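Local structure of tubulin-like protein CetZ (Methanosaeta thermophila, 3ZID) at residues 19-23 against 195-201; 2-8 against 42-48; 246-250 against 288-293; 203-207 against 274-278; 156-161 against 328-332. The protein binds GTP as an archaeal GTPase of the tubulin/FtsZ superfamily and is probably involved in the control of cell shape. All blocks are in the same frame, centred on the assembly; numbering follows the deposited sequence.

Contact 1 of 5, residues 19-23 against 195-201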
# COMPACT_ATOMS: atom_id res chain seq x y z
N ALA A 19 -6.94 -1.49 -11.84
CA ALA A 19 -5.77 -1.11 -12.65
C ALA A 19 -4.87 -2.30 -12.92
O ALA A 19 -4.25 -2.37 -13.98
CB ALA A 19 -4.96 0.01 -11.99
N VAL A 20 -4.77 -3.20 -11.94
CA VAL A 20 -4.00 -4.43 -12.12
C VAL A 20 -4.61 -5.29 -13.23
O VAL A 20 -3.91 -5.76 -14.12
CB VAL A 20 -3.88 -5.24 -10.81
CG1 VAL A 20 -3.42 -6.66 -11.09
CG2 VAL A 20 -2.92 -4.54 -9.84
N ASN A 21 -5.92 -5.47 -13.18
CA ASN A 21 -6.63 -6.23 -14.20
C ASN A 21 -6.54 -5.57 -15.57
O ASN A 21 -6.38 -6.25 -16.59
CB ASN A 21 -8.10 -6.43 -13.79
CG ASN A 21 -8.26 -7.49 -12.71
OD1 ASN A 21 -7.52 -8.46 -12.68
ND2 ASN A 21 -9.20 -7.27 -11.80
N ARG A 22 -6.63 -4.24 -15.57
CA ARG A 22 -6.51 -3.46 -16.80
C ARG A 22 -5.19 -3.79 -17.50
O ARG A 22 -5.17 -4.26 -18.65
CB ARG A 22 -6.58 -1.96 -16.50
CG ARG A 22 -6.73 -1.10 -17.76
CD ARG A 22 -6.62 0.40 -17.46
NE ARG A 22 -5.25 0.77 -17.11
CZ ARG A 22 -4.89 1.37 -15.98
NH1 ARG A 22 -5.81 1.67 -15.05
NH2 ARG A 22 -3.62 1.67 -15.78
N GLN A 23 -4.10 -3.61 -16.78
CA GLN A 23 -2.77 -3.77 -17.34
C GLN A 23 -2.46 -5.22 -17.66
O GLN A 23 -1.69 -5.52 -18.58
CB GLN A 23 -1.74 -3.19 -16.38
CG GLN A 23 -1.94 -1.71 -16.13
CD GLN A 23 -0.87 -1.11 -15.28
OE1 GLN A 23 0.21 -1.68 -15.12
NE2 GLN A 23 -1.18 0.02 -14.67
N THR A 195 -2.14 3.44 -11.37
CA THR A 195 -1.41 2.88 -12.50
C THR A 195 0.02 2.53 -12.12
O THR A 195 0.53 1.49 -12.51
CB THR A 195 -1.42 3.85 -13.71
OG1 THR A 195 -2.76 3.95 -14.20
CG2 THR A 195 -0.49 3.39 -14.86
N MET A 196 0.66 3.38 -11.32
CA MET A 196 2.03 3.14 -10.87
C MET A 196 2.10 1.94 -9.93
O MET A 196 3.04 1.16 -10.01
CB MET A 196 2.61 4.38 -10.15
CG MET A 196 2.77 5.60 -11.03
SD MET A 196 3.24 7.07 -10.11
CE MET A 196 4.85 6.58 -9.52
N VAL A 197 1.11 1.80 -9.06
CA VAL A 197 1.11 0.69 -8.12
C VAL A 197 0.95 -0.61 -8.89
O VAL A 197 1.72 -1.54 -8.73
CB VAL A 197 -0.03 0.77 -7.08
CG1 VAL A 197 -0.02 -0.48 -6.18
CG2 VAL A 197 0.12 2.04 -6.23
N ALA A 198 -0.06 -0.65 -9.74
CA ALA A 198 -0.36 -1.82 -10.54
C ALA A 198 0.83 -2.23 -11.41
O ALA A 198 1.15 -3.40 -11.54
CB ALA A 198 -1.59 -1.57 -11.39
N GLN A 199 1.49 -1.24 -12.00
CA GLN A 199 2.62 -1.52 -12.88
C GLN A 199 3.72 -2.20 -12.10
O GLN A 199 4.27 -3.23 -12.52
CB GLN A 199 3.16 -0.21 -13.44
CG GLN A 199 4.18 -0.36 -14.54
CD GLN A 199 4.48 0.99 -15.19
OE1 GLN A 199 4.40 2.04 -14.53
NE2 GLN A 199 4.82 0.97 -16.47
N ARG A 200 4.01 -1.66 -10.92
CA ARG A 200 5.03 -2.23 -10.07
C ARG A 200 4.68 -3.62 -9.54
O ARG A 200 5.53 -4.49 -9.54
CB ARG A 200 5.38 -1.28 -8.92
CG ARG A 200 6.23 -0.12 -9.41
CD ARG A 200 6.08 1.13 -8.57
NE ARG A 200 6.29 2.34 -9.37
CZ ARG A 200 7.04 3.36 -8.99
NH1 ARG A 200 7.69 3.33 -7.82
NH2 ARG A 200 7.18 4.40 -9.79
N LEU A 201 3.42 -3.85 -9.16
CA LEU A 201 3.02 -5.15 -8.63
C LEU A 201 3.10 -6.24 -9.70
O LEU A 201 3.51 -7.37 -9.43
CB LEU A 201 1.60 -5.12 -8.07
CG LEU A 201 1.34 -4.36 -6.76
CD1 LEU A 201 -0.15 -4.43 -6.39
CD2 LEU A 201 2.22 -4.89 -5.65

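Contact 2 of 5, residues 2-8 against 42-48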
# COMPACT_ATOMS: atom_id res chain seq x y z
N LEU A 2 3.34 -20.10 -9.78
CA LEU A 2 3.08 -19.30 -8.60
C LEU A 2 1.58 -19.08 -8.49
O LEU A 2 0.97 -18.60 -9.44
CB LEU A 2 3.82 -17.97 -8.71
CG LEU A 2 3.97 -17.16 -7.42
CD1 LEU A 2 4.57 -18.01 -6.32
CD2 LEU A 2 4.81 -15.92 -7.68
N ASN A 3 0.98 -19.47 -7.38
CA ASN A 3 -0.43 -19.14 -7.13
C ASN A 3 -0.54 -17.83 -6.37
O ASN A 3 -0.16 -17.75 -5.21
CB ASN A 3 -1.11 -20.25 -6.34
CG ASN A 3 -1.18 -21.55 -7.10
OD1 ASN A 3 -2.03 -21.73 -7.97
ND2 ASN A 3 -0.28 -22.47 -6.78
N VAL A 4 -1.08 -16.82 -7.04
CA VAL A 4 -1.14 -15.49 -6.46
C VAL A 4 -2.58 -15.08 -6.25
O VAL A 4 -3.42 -15.22 -7.14
CB VAL A 4 -0.44 -14.45 -7.37
CG1 VAL A 4 -0.40 -13.06 -6.68
CG2 VAL A 4 0.96 -14.91 -7.73
N LEU A 5 -2.86 -14.56 -5.07
CA LEU A 5 -4.18 -14.00 -4.80
C LEU A 5 -4.02 -12.51 -4.58
O LEU A 5 -3.16 -12.08 -3.81
CB LEU A 5 -4.79 -14.66 -3.56
CG LEU A 5 -6.14 -14.10 -3.09
CD1 LEU A 5 -7.21 -14.30 -4.16
CD2 LEU A 5 -6.58 -14.76 -1.78
N MET A 6 -4.82 -11.71 -5.28
CA MET A 6 -4.83 -10.27 -5.01
C MET A 6 -6.21 -9.82 -4.56
O MET A 6 -7.20 -10.11 -5.23
CB MET A 6 -4.38 -9.48 -6.23
CG MET A 6 -3.00 -9.95 -6.70
SD MET A 6 -2.36 -8.99 -8.07
CE MET A 6 -1.79 -7.52 -7.23
N LEU A 7 -6.26 -9.18 -3.40
CA LEU A 7 -7.51 -8.74 -2.75
C LEU A 7 -7.52 -7.23 -2.66
O LEU A 7 -6.69 -6.65 -1.94
CB LEU A 7 -7.57 -9.30 -1.34
CG LEU A 7 -7.49 -10.82 -1.25
CD1 LEU A 7 -7.48 -11.28 0.20
CD2 LEU A 7 -8.67 -11.41 -1.99
N GLY A 8 -8.44 -6.58 -3.36
CA GLY A 8 -8.53 -5.14 -3.31
C GLY A 8 -9.70 -4.76 -2.41
O GLY A 8 -10.85 -4.99 -2.76
N ARG A 42 -0.91 -18.64 -11.70
CA ARG A 42 -2.33 -18.36 -11.61
C ARG A 42 -2.53 -17.13 -10.73
O ARG A 42 -2.13 -17.14 -9.57
CB ARG A 42 -3.02 -19.59 -11.02
CG ARG A 42 -4.53 -19.59 -11.06
CD ARG A 42 -5.03 -20.93 -10.59
NE ARG A 42 -4.77 -21.16 -9.17
CZ ARG A 42 -5.65 -20.90 -8.20
NH1 ARG A 42 -6.85 -20.44 -8.52
NH2 ARG A 42 -5.34 -21.13 -6.93
N VAL A 43 -3.11 -16.06 -11.29
CA VAL A 43 -3.40 -14.85 -10.52
C VAL A 43 -4.89 -14.60 -10.35
O VAL A 43 -5.58 -14.25 -11.30
CB VAL A 43 -2.78 -13.57 -11.17
CG1 VAL A 43 -2.99 -12.37 -10.27
CG2 VAL A 43 -1.30 -13.76 -11.44
N GLU A 44 -5.38 -14.74 -9.12
CA GLU A 44 -6.78 -14.48 -8.82
C GLU A 44 -6.96 -13.11 -8.19
O GLU A 44 -6.13 -12.66 -7.40
CB GLU A 44 -7.34 -15.56 -7.88
CG GLU A 44 -7.26 -16.97 -8.45
CD GLU A 44 -8.41 -17.31 -9.37
OE1 GLU A 44 -9.26 -16.44 -9.62
OE2 GLU A 44 -8.46 -18.46 -9.85
N THR A 45 -8.03 -12.44 -8.56
CA THR A 45 -8.29 -11.12 -8.05
C THR A 45 -9.70 -11.06 -7.51
O THR A 45 -10.63 -11.51 -8.17
CB THR A 45 -8.12 -10.06 -9.15
OG1 THR A 45 -9.08 -10.28 -10.19
CG2 THR A 45 -6.72 -10.12 -9.74
N ILE A 46 -9.85 -10.52 -6.31
CA ILE A 46 -11.17 -10.26 -5.76
C ILE A 46 -11.22 -8.84 -5.24
O ILE A 46 -10.39 -8.45 -4.43
CB ILE A 46 -11.54 -11.20 -4.61
CG1 ILE A 46 -11.35 -12.65 -5.05
CG2 ILE A 46 -13.00 -10.98 -4.19
CD1 ILE A 46 -11.52 -13.61 -3.90
N ALA A 47 -12.17 -8.07 -5.75
CA ALA A 47 -12.43 -6.74 -5.23
C ALA A 47 -13.51 -6.86 -4.15
O ALA A 47 -14.62 -7.31 -4.42
CB ALA A 47 -12.90 -5.85 -6.34
N ILE A 48 -13.18 -6.45 -2.94
CA ILE A 48 -14.12 -6.57 -1.83
C ILE A 48 -14.52 -5.16 -1.36
O ILE A 48 -13.67 -4.28 -1.20
CB ILE A 48 -13.48 -7.39 -0.68
CG1 ILE A 48 -12.94 -8.71 -1.25
CG2 ILE A 48 -14.50 -7.65 0.44
CD1 ILE A 48 -12.12 -9.55 -0.29

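Contact 3 of 5, residues 246-250 against 288-293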
# COMPACT_ATOMS: atom_id res chain seq x y z
N ILE A 246 22.31 0.79 -17.32
CA ILE A 246 21.77 0.02 -16.20
C ILE A 246 22.09 0.73 -14.88
O ILE A 246 21.28 0.75 -13.97
CB ILE A 246 22.32 -1.41 -16.16
CG1 ILE A 246 21.96 -2.15 -17.44
CG2 ILE A 246 21.74 -2.18 -14.98
CD1 ILE A 246 20.51 -2.49 -17.54
N ARG A 247 23.28 1.30 -14.80
CA ARG A 247 23.68 2.06 -13.64
C ARG A 247 22.68 3.17 -13.35
O ARG A 247 22.23 3.33 -12.22
CB ARG A 247 25.06 2.67 -13.88
CG ARG A 247 25.46 3.73 -12.88
CD ARG A 247 26.85 4.26 -13.23
NE ARG A 247 27.46 5.01 -12.14
CZ ARG A 247 28.76 5.28 -12.08
NH1 ARG A 247 29.57 4.84 -13.03
NH2 ARG A 247 29.25 5.98 -11.06
N ALA A 248 22.33 3.92 -14.38
CA ALA A 248 21.39 5.01 -14.21
C ALA A 248 20.01 4.46 -13.92
O ALA A 248 19.28 4.99 -13.08
CB ALA A 248 21.36 5.91 -15.43
N ALA A 249 19.66 3.39 -14.62
CA ALA A 249 18.38 2.75 -14.38
C ALA A 249 18.30 2.27 -12.93
O ALA A 249 17.29 2.50 -12.29
CB ALA A 249 18.13 1.62 -15.37
N ILE A 250 19.35 1.62 -12.40
CA ILE A 250 19.35 1.16 -11.00
C ILE A 250 19.23 2.31 -10.02
O ILE A 250 18.36 2.27 -9.15
CB ILE A 250 20.57 0.31 -10.64
CG1 ILE A 250 20.46 -1.05 -11.31
CG2 ILE A 250 20.63 0.12 -9.11
CD1 ILE A 250 21.70 -1.91 -11.17
N GLU A 288 28.68 -5.69 -15.09
CA GLU A 288 28.31 -4.30 -14.80
C GLU A 288 27.21 -4.23 -13.74
O GLU A 288 27.27 -3.42 -12.83
CB GLU A 288 27.87 -3.56 -16.07
CG GLU A 288 27.15 -2.26 -15.81
CD GLU A 288 26.58 -1.63 -17.07
OE1 GLU A 288 26.39 -2.36 -18.07
OE2 GLU A 288 26.27 -0.41 -17.05
N ILE A 289 26.19 -5.08 -13.87
CA ILE A 289 25.07 -5.06 -12.92
C ILE A 289 25.58 -5.40 -11.53
O ILE A 289 25.22 -4.76 -10.54
CB ILE A 289 23.98 -6.03 -13.34
CG1 ILE A 289 23.33 -5.54 -14.64
CG2 ILE A 289 22.94 -6.19 -12.22
CD1 ILE A 289 22.65 -6.63 -15.47
N THR A 290 26.44 -6.42 -11.46
CA THR A 290 27.02 -6.87 -10.22
C THR A 290 27.81 -5.75 -9.53
O THR A 290 27.64 -5.52 -8.32
CB THR A 290 27.88 -8.11 -10.45
OG1 THR A 290 27.03 -9.16 -10.93
CG2 THR A 290 28.53 -8.57 -9.15
N LYS A 291 28.61 -5.04 -10.31
CA LYS A 291 29.40 -3.92 -9.81
C LYS A 291 28.50 -2.82 -9.26
O LYS A 291 28.76 -2.28 -8.18
CB LYS A 291 30.30 -3.36 -10.92
CG LYS A 291 31.50 -4.20 -11.22
CD LYS A 291 32.13 -3.81 -12.55
CE LYS A 291 33.33 -4.69 -12.87
NZ LYS A 291 33.72 -4.59 -14.30
N GLU A 292 27.41 -2.53 -9.97
CA GLU A 292 26.45 -1.55 -9.47
C GLU A 292 25.77 -1.98 -8.18
O GLU A 292 25.59 -1.18 -7.28
CB GLU A 292 25.41 -1.20 -10.53
CG GLU A 292 26.02 -0.52 -11.74
CD GLU A 292 26.75 0.77 -11.36
OE1 GLU A 292 26.29 1.47 -10.43
OE2 GLU A 292 27.78 1.08 -12.00
N ILE A 293 25.44 -3.26 -8.08
CA ILE A 293 24.79 -3.77 -6.87
C ILE A 293 25.77 -3.65 -5.70
O ILE A 293 25.41 -3.18 -4.61
CB ILE A 293 24.32 -5.24 -7.03
CG1 ILE A 293 23.23 -5.37 -8.11
CG2 ILE A 293 23.83 -5.78 -5.70
CD1 ILE A 293 22.15 -4.33 -8.04
O HOH W 1 24.71 -0.28 -19.05

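Contact 4 of 5, residues 203-207 against 274-278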
# COMPACT_ATOMS: atom_id res chain seq x y z
N PHE A 203 5.02 -6.15 -12.37
CA PHE A 203 6.45 -6.38 -12.61
C PHE A 203 6.96 -7.33 -11.50
O PHE A 203 7.65 -8.31 -11.78
CB PHE A 203 7.17 -5.02 -12.60
CG PHE A 203 8.63 -5.06 -13.02
CD1 PHE A 203 9.26 -6.24 -13.33
CD2 PHE A 203 9.36 -3.88 -13.10
CE1 PHE A 203 10.61 -6.25 -13.71
CE2 PHE A 203 10.69 -3.88 -13.48
CZ PHE A 203 11.33 -5.07 -13.78
N LEU A 204 6.62 -7.04 -10.25
CA LEU A 204 7.04 -7.90 -9.13
C LEU A 204 6.62 -9.37 -9.29
O LEU A 204 7.41 -10.29 -9.09
CB LEU A 204 6.50 -7.35 -7.81
CG LEU A 204 6.78 -8.16 -6.54
CD1 LEU A 204 8.28 -8.35 -6.33
CD2 LEU A 204 6.12 -7.49 -5.32
N ILE A 205 5.36 -9.58 -9.65
CA ILE A 205 4.84 -10.91 -9.87
C ILE A 205 5.56 -11.61 -11.02
O ILE A 205 5.98 -12.75 -10.89
CB ILE A 205 3.33 -10.84 -10.15
CG1 ILE A 205 2.58 -10.46 -8.86
CG2 ILE A 205 2.81 -12.18 -10.67
CD1 ILE A 205 1.23 -9.84 -9.12
N GLU A 206 5.74 -10.90 -12.13
CA GLU A 206 6.49 -11.42 -13.29
C GLU A 206 7.91 -11.85 -12.91
O GLU A 206 8.34 -12.95 -13.22
CB GLU A 206 6.53 -10.38 -14.41
CG GLU A 206 7.09 -10.93 -15.73
CD GLU A 206 6.81 -10.03 -16.92
OE1 GLU A 206 7.09 -8.82 -16.84
OE2 GLU A 206 6.32 -10.56 -17.94
N ALA A 207 8.62 -10.98 -12.20
CA ALA A 207 9.96 -11.26 -11.73
C ALA A 207 9.98 -12.51 -10.87
O ALA A 207 10.78 -13.41 -11.10
CB ALA A 207 10.50 -10.08 -10.94
N MET A 274 15.77 -5.76 -2.86
CA MET A 274 15.82 -6.69 -3.98
C MET A 274 15.75 -5.83 -5.24
O MET A 274 14.82 -5.04 -5.41
CB MET A 274 14.65 -7.68 -3.93
CG MET A 274 14.70 -8.78 -5.02
SD MET A 274 13.36 -9.99 -4.82
CE MET A 274 11.92 -8.98 -5.07
N ILE A 275 16.77 -5.91 -6.09
CA ILE A 275 16.79 -5.16 -7.34
C ILE A 275 16.60 -6.12 -8.52
O ILE A 275 17.37 -7.06 -8.66
CB ILE A 275 18.13 -4.40 -7.53
CG1 ILE A 275 18.49 -3.56 -6.29
CG2 ILE A 275 18.09 -3.54 -8.78
CD1 ILE A 275 17.55 -2.45 -6.00
N VAL A 276 15.58 -5.90 -9.33
CA VAL A 276 15.32 -6.75 -10.49
C VAL A 276 15.54 -5.93 -11.75
O VAL A 276 14.96 -4.86 -11.89
CB VAL A 276 13.87 -7.30 -10.51
CG1 VAL A 276 13.65 -8.23 -11.72
CG2 VAL A 276 13.57 -8.03 -9.23
N ILE A 277 16.42 -6.42 -12.62
CA ILE A 277 16.69 -5.79 -13.91
C ILE A 277 16.06 -6.63 -15.01
O ILE A 277 16.30 -7.83 -15.10
CB ILE A 277 18.19 -5.71 -14.23
CG1 ILE A 277 18.99 -5.27 -13.01
CG2 ILE A 277 18.44 -4.77 -15.43
CD1 ILE A 277 19.01 -3.80 -12.84
N GLN A 278 15.24 -5.99 -15.83
CA GLN A 278 14.55 -6.70 -16.89
C GLN A 278 14.77 -6.00 -18.21
O GLN A 278 14.64 -4.78 -18.29
CB GLN A 278 13.06 -6.76 -16.59
CG GLN A 278 12.24 -7.49 -17.64
CD GLN A 278 10.77 -7.58 -17.25
OE1 GLN A 278 10.09 -6.57 -17.13
NE2 GLN A 278 10.30 -8.79 -17.01

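Contact 5 of 5, residues 156-161 against 328-332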
# COMPACT_ATOMS: atom_id res chain seq x y z
N ALA A 156 -5.64 6.30 9.73
CA ALA A 156 -4.35 5.88 9.19
C ALA A 156 -3.43 5.39 10.29
O ALA A 156 -2.87 4.30 10.21
CB ALA A 156 -3.70 7.02 8.43
N ALA A 157 -3.32 6.18 11.35
CA ALA A 157 -2.43 5.86 12.46
C ALA A 157 -2.77 4.53 13.11
O ALA A 157 -1.87 3.71 13.35
CB ALA A 157 -2.44 6.98 13.51
N PHE A 158 -4.04 4.31 13.39
CA PHE A 158 -4.46 3.05 14.01
C PHE A 158 -4.42 1.85 13.07
O PHE A 158 -4.20 0.71 13.51
CB PHE A 158 -5.83 3.18 14.65
CG PHE A 158 -5.83 4.12 15.82
CD1 PHE A 158 -5.13 3.80 16.97
CD2 PHE A 158 -6.55 5.29 15.77
CE1 PHE A 158 -5.13 4.66 18.05
CE2 PHE A 158 -6.57 6.15 16.85
CZ PHE A 158 -5.86 5.83 17.99
N CYS A 159 -4.69 2.09 11.80
CA CYS A 159 -4.63 1.01 10.82
C CYS A 159 -3.21 0.49 10.69
O CYS A 159 -2.96 -0.72 10.70
CB CYS A 159 -5.13 1.47 9.46
SG CYS A 159 -4.99 0.17 8.21
N LEU A 160 -2.26 1.41 10.54
CA LEU A 160 -0.85 1.02 10.40
C LEU A 160 -0.37 0.22 11.62
O LEU A 160 0.40 -0.74 11.48
CB LEU A 160 0.04 2.25 10.17
CG LEU A 160 -0.08 2.87 8.77
CD1 LEU A 160 0.56 4.27 8.73
CD2 LEU A 160 0.56 1.94 7.72
N ARG A 161 -0.83 0.61 12.80
CA ARG A 161 -0.52 -0.14 14.01
C ARG A 161 -1.03 -1.57 13.94
O ARG A 161 -0.28 -2.51 14.22
CB ARG A 161 -1.07 0.55 15.26
CG ARG A 161 -0.26 1.75 15.68
CD ARG A 161 -0.97 2.61 16.73
NE ARG A 161 -1.12 1.93 18.01
CZ ARG A 161 -1.46 2.55 19.14
NH1 ARG A 161 -1.68 3.85 19.13
NH2 ARG A 161 -1.58 1.87 20.27
N LEU A 328 6.47 8.59 8.23
CA LEU A 328 5.38 8.00 8.99
C LEU A 328 5.23 8.63 10.38
O LEU A 328 4.12 8.77 10.89
CB LEU A 328 5.58 6.48 9.12
CG LEU A 328 5.37 5.69 7.82
CD1 LEU A 328 5.61 4.23 8.07
CD2 LEU A 328 3.98 5.91 7.26
N VAL A 329 6.35 9.00 10.99
CA VAL A 329 6.29 9.66 12.30
C VAL A 329 5.55 11.00 12.17
O VAL A 329 4.67 11.33 12.97
CB VAL A 329 7.68 9.84 12.92
CG1 VAL A 329 7.61 10.66 14.22
CG2 VAL A 329 8.30 8.46 13.17
N GLU A 330 5.88 11.72 11.10
CA GLU A 330 5.22 12.98 10.76
C GLU A 330 3.71 12.78 10.65
O GLU A 330 2.93 13.60 11.15
CB GLU A 330 5.81 13.51 9.45
CG GLU A 330 5.18 14.79 8.88
CD GLU A 330 5.68 15.10 7.46
OE1 GLU A 330 6.40 14.26 6.87
OE2 GLU A 330 5.32 16.18 6.92
N LEU A 331 3.30 11.69 10.00
CA LEU A 331 1.89 11.35 9.85
C LEU A 331 1.23 11.12 11.21
O LEU A 331 0.10 11.58 11.46
CB LEU A 331 1.74 10.11 8.95
CG LEU A 331 0.37 9.45 8.88
CD1 LEU A 331 -0.65 10.47 8.39
CD2 LEU A 331 0.41 8.30 7.91
N TYR A 332 1.92 10.39 12.07
CA TYR A 332 1.41 10.11 13.41
C TYR A 332 1.19 11.38 14.23
O TYR A 332 0.15 11.55 14.87
CB TYR A 332 2.35 9.16 14.15
CG TYR A 332 1.94 7.73 13.96
CD1 TYR A 332 2.33 7.03 12.83
CD2 TYR A 332 1.14 7.08 14.90
CE1 TYR A 332 1.94 5.72 12.63
CE2 TYR A 332 0.75 5.78 14.72
CZ TYR A 332 1.16 5.10 13.58
OH TYR A 332 0.77 3.80 13.38

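Contact 1 of 5, residues 19-23 against 195-201
Ala-198 lies at the closest point of this helix crossing: its CB lies 3.6 Å from Val-20 CG2 and 3.8 Å from Ala-19 CB. With a lone methyl there the axes approach to 8.7 Å at a crossing angle of -60°, and Val-20 CA and Ala-198 CA come to 4.7 Å. The other side of the contact is looser and polar, made by partly exposed residues. Gln-23, extended beyond CG (chi2 -176°), carries its amide across Thr-195, and NE2 donates a straight bond to Thr-195 O at 3.1 Å, in the amide plane and on a carbonyl lone pair; the same oxygen takes Gln-199 N of its own helix. Arg-22 NH2 meets Thr-195 OG1 at 2.9 Å in a more bent bond, tilted from the guanidinium plane, and that hydroxyl is also bonded to Asp-191 O. With a leucine at Gln-23, Thr-195 O would probably lose its second donor and the helices their one amide tie. Next to Thr-195, Asn-194 binds GTP. Val-20 and Leu-201 both rest on Met-6 of strand 3-9, while Leu-201 touches Leu-234 and Gln-199 touches Tyr-236 of strand 232-238, which places helix 186-210 between the two sheets.

Contact 2 of 5, residues 2-8 against 42-48
Asn-3 to Gly-8 pair one by one with Arg-42 to Ala-47 as parallel strands, their directions 16° apart and their axes approaching to 4.7 Å. Joined by helix 10-30, they form a beta-alpha-beta crossover of the Rossmann-like GTPase domain. Seven backbone bonds tie them: Val-4, Met-6 and Gly-8 each use both N and O, and with Leu-2 O they alternate with Arg-42, Glu-44, Ile-46 and Ile-48. On the face bearing Leu-5, Leu-7 and Ile-46, apolar groups meet helix 79-98 through Ile-97. Leu-7 and Ile-46 run alongside each other in the same sense, with Leu-7 CD2 3.9 Å from Ile-46 CB. Leu-5 CD1 reaches the aliphatic root of Glu-44 at CB, also 3.9 Å away. Farther along this face, Arg-42 bends at chi3 (68°), turning NE onto Asn-3 OD1 at 3.0 Å; the bond lies in both the guanidinium and the amide carbonyl plane, although these planes are 59° apart. Arg-42 NH1 forms a salt bridge to Glu-44 OE2 at 2.9 Å and also bonds to Arg-100 O, while Arg-100 pairs with Glu-44 OE1. On the other face Met-6 SD touches Val-43 CG1 at 4.1 Å before the chain leads off toward helices 10-30 and 186-210. At the end nearest the nucleotide, Ile-48 N donates to Gly-8 O at 2.8 Å, and Ile-48 O takes ND2 of the GTP-binding Asn-14.

Contact 3 of 5, residues 246-250 against 288-293
Arg-247 and Glu-292 meet through opposite chain shapes: the arginine runs out extended from CG to NE, its CG anti to the backbone N (chi1 167°), whereas the glutamate folds at chi2 (-58°) and brings its carboxylate across the arginine stem at about a right angle. The touch is thus made mainly with methylenes, Arg-247 CG lying 3.4 Å from Glu-292 OE1. The charges pair only loosely: Arg-247 NE is 3.9 Å from Glu-292 OE2, and that oxygen is far off the guanidinium plane, so this is an attraction of charges without a hydrogen bond. Deeper in, Ile-246 CG2 packs on Ile-289 CG1 at 3.7 Å. Ile-250 CD1 touches two residues, Glu-292 CB at 3.8 Å and Ile-293 CD1 at 4.0 Å, the isoleucines crossing nearly perpendicularly. A water links the helices at one end, accepting from Ile-246 N at 3.1 Å and donating to Glu-288 OE2. Replacing Glu-292 by an alanine would probably leave the Arg-247 stem without the carboxylate that crosses it and the distant charge it faces. Segments 246-250 and 288-293 run in broadly the same direction, crossing at -38°, and both set isoleucines on strand 270-279: Ile-246, Ile-250 and Ile-289 on Ile-277, Ile-293 on Ile-275. Two helices layered on one face of a mixed sheet are characteristic of the second domain of the tubulin/FtsZ fold.

Contact 4 of 5, residues 203-207 against 274-278
Phe-203 and Gln-278 run antiparallel alongside each other, one from a helix and the other from a strand, with ring and amide planes only 10° apart. This is helix-on-sheet packing in the tubulin/FtsZ fold: segment 203-207 of the central helix 186-210 crosses segment 274-278 of strand 270-279, in the second domain, almost perpendicularly, at 85°. Three alternate strand residues, Met-274, Val-276 and Gln-278, point at the helix. Gln-278 stretches out fully, its CG anti to the backbone N, which carries the amide alongside the phenyl ring: Gln-278 CB lies 3.7 Å from Phe-203 CZ, and Gln-278 OE1 is 3.5 Å from Phe-203 CE1. That oxygen accepts from Arg-315 NE, and Arg-315 also makes a cation-pi contact with Phe-203, so a single guanidinium serves both groups. Glu-206 meets the other end of the amide at about a right angle, carboxylate and amide planes 84° apart; Gln-278 NE2 gives Glu-206 OE1 a weak hydrogen bond of 3.2 Å. The same carboxylate oxygen has a salt bridge to Lys-310, so the glutamate's charge has its main partner outside the amide. Val-276 fills the middle, with CG1 against Ala-207 CB at 3.7 Å and also 4.1 Å from Phe-203 CE1. At the far end Met-274, bent at its last torsion, crosses Leu-204 at nearly a right angle, and the methyl CE of Met-274 stops 3.9 Å from Leu-204 CD1.

Contact 5 of 5, residues 156-161 against 328-332
Ala-157 CB lies over one face of the Tyr-332 ring, 4.0 Å from its centroid and 28° off the ring normal, a CH-pi contact. At the rim, near the ring plane, come Arg-161 CD and, from the tyrosine's own helix, Leu-328 O. The arginine touches with its stem: Arg-161 CG is 3.2 Å from Tyr-332 OH. The hydroxyl passes on to the backbone of the facing helix and donates a weak hydrogen bond to Ala-157 O at 2.6 Å. This carbonyl also receives a weak helical bond from Arg-161 N, so the oxygen has two donors, both weakly bound. Tyr-332 reaches there with chi1 at -92°, away from the usual staggered position, a torsion that brings the hydroxyl onto Ala-157 O. Beside this partly exposed patch the contact is apolar. Leu-160 CD1 touches two neighbouring methyls of the other helix, 4.1 Å from both Leu-328 CD2 and Leu-331 CD2. Ala-156 CB adds a looser touch to Leu-331 CD2 at 4.3 Å. Leu-160 and Leu-328 also rest on Leu-143 of strand 136-143, which closes the apolar side toward the GTPase sheet. The two segments run 129° apart in direction, closer to antiparallel than parallel. Ala-156 lies about 8 Å from the bound GDP, measured from its side chain, so the contact joins a helix near the nucleotide pocket of the tubulin/FtsZ GTPase domain to the start of the long C-terminal helix 326-369.

How the contacts relate
From the N terminus, contact 2 closes first, a short loop in which strand 3-9 turns through helix 10-30 to reach strand 42-49. Contact 1 opens on that helix and so crosses contact 2; it closes far along the chain on helix 186-210, and the two touch through Met-6. Contact 5 opens at 156-161 before contact 1 closes, crossing it, and ends at 328-332; its span encloses contacts 3 and 4. Contact 4 starts just after contact 1 on the same helix and crosses contact 3, both meeting on strand 270-279. Together they join the GTPase sheet, the central helix, the second-domain sheet with its outer helices, and the C-terminal helix.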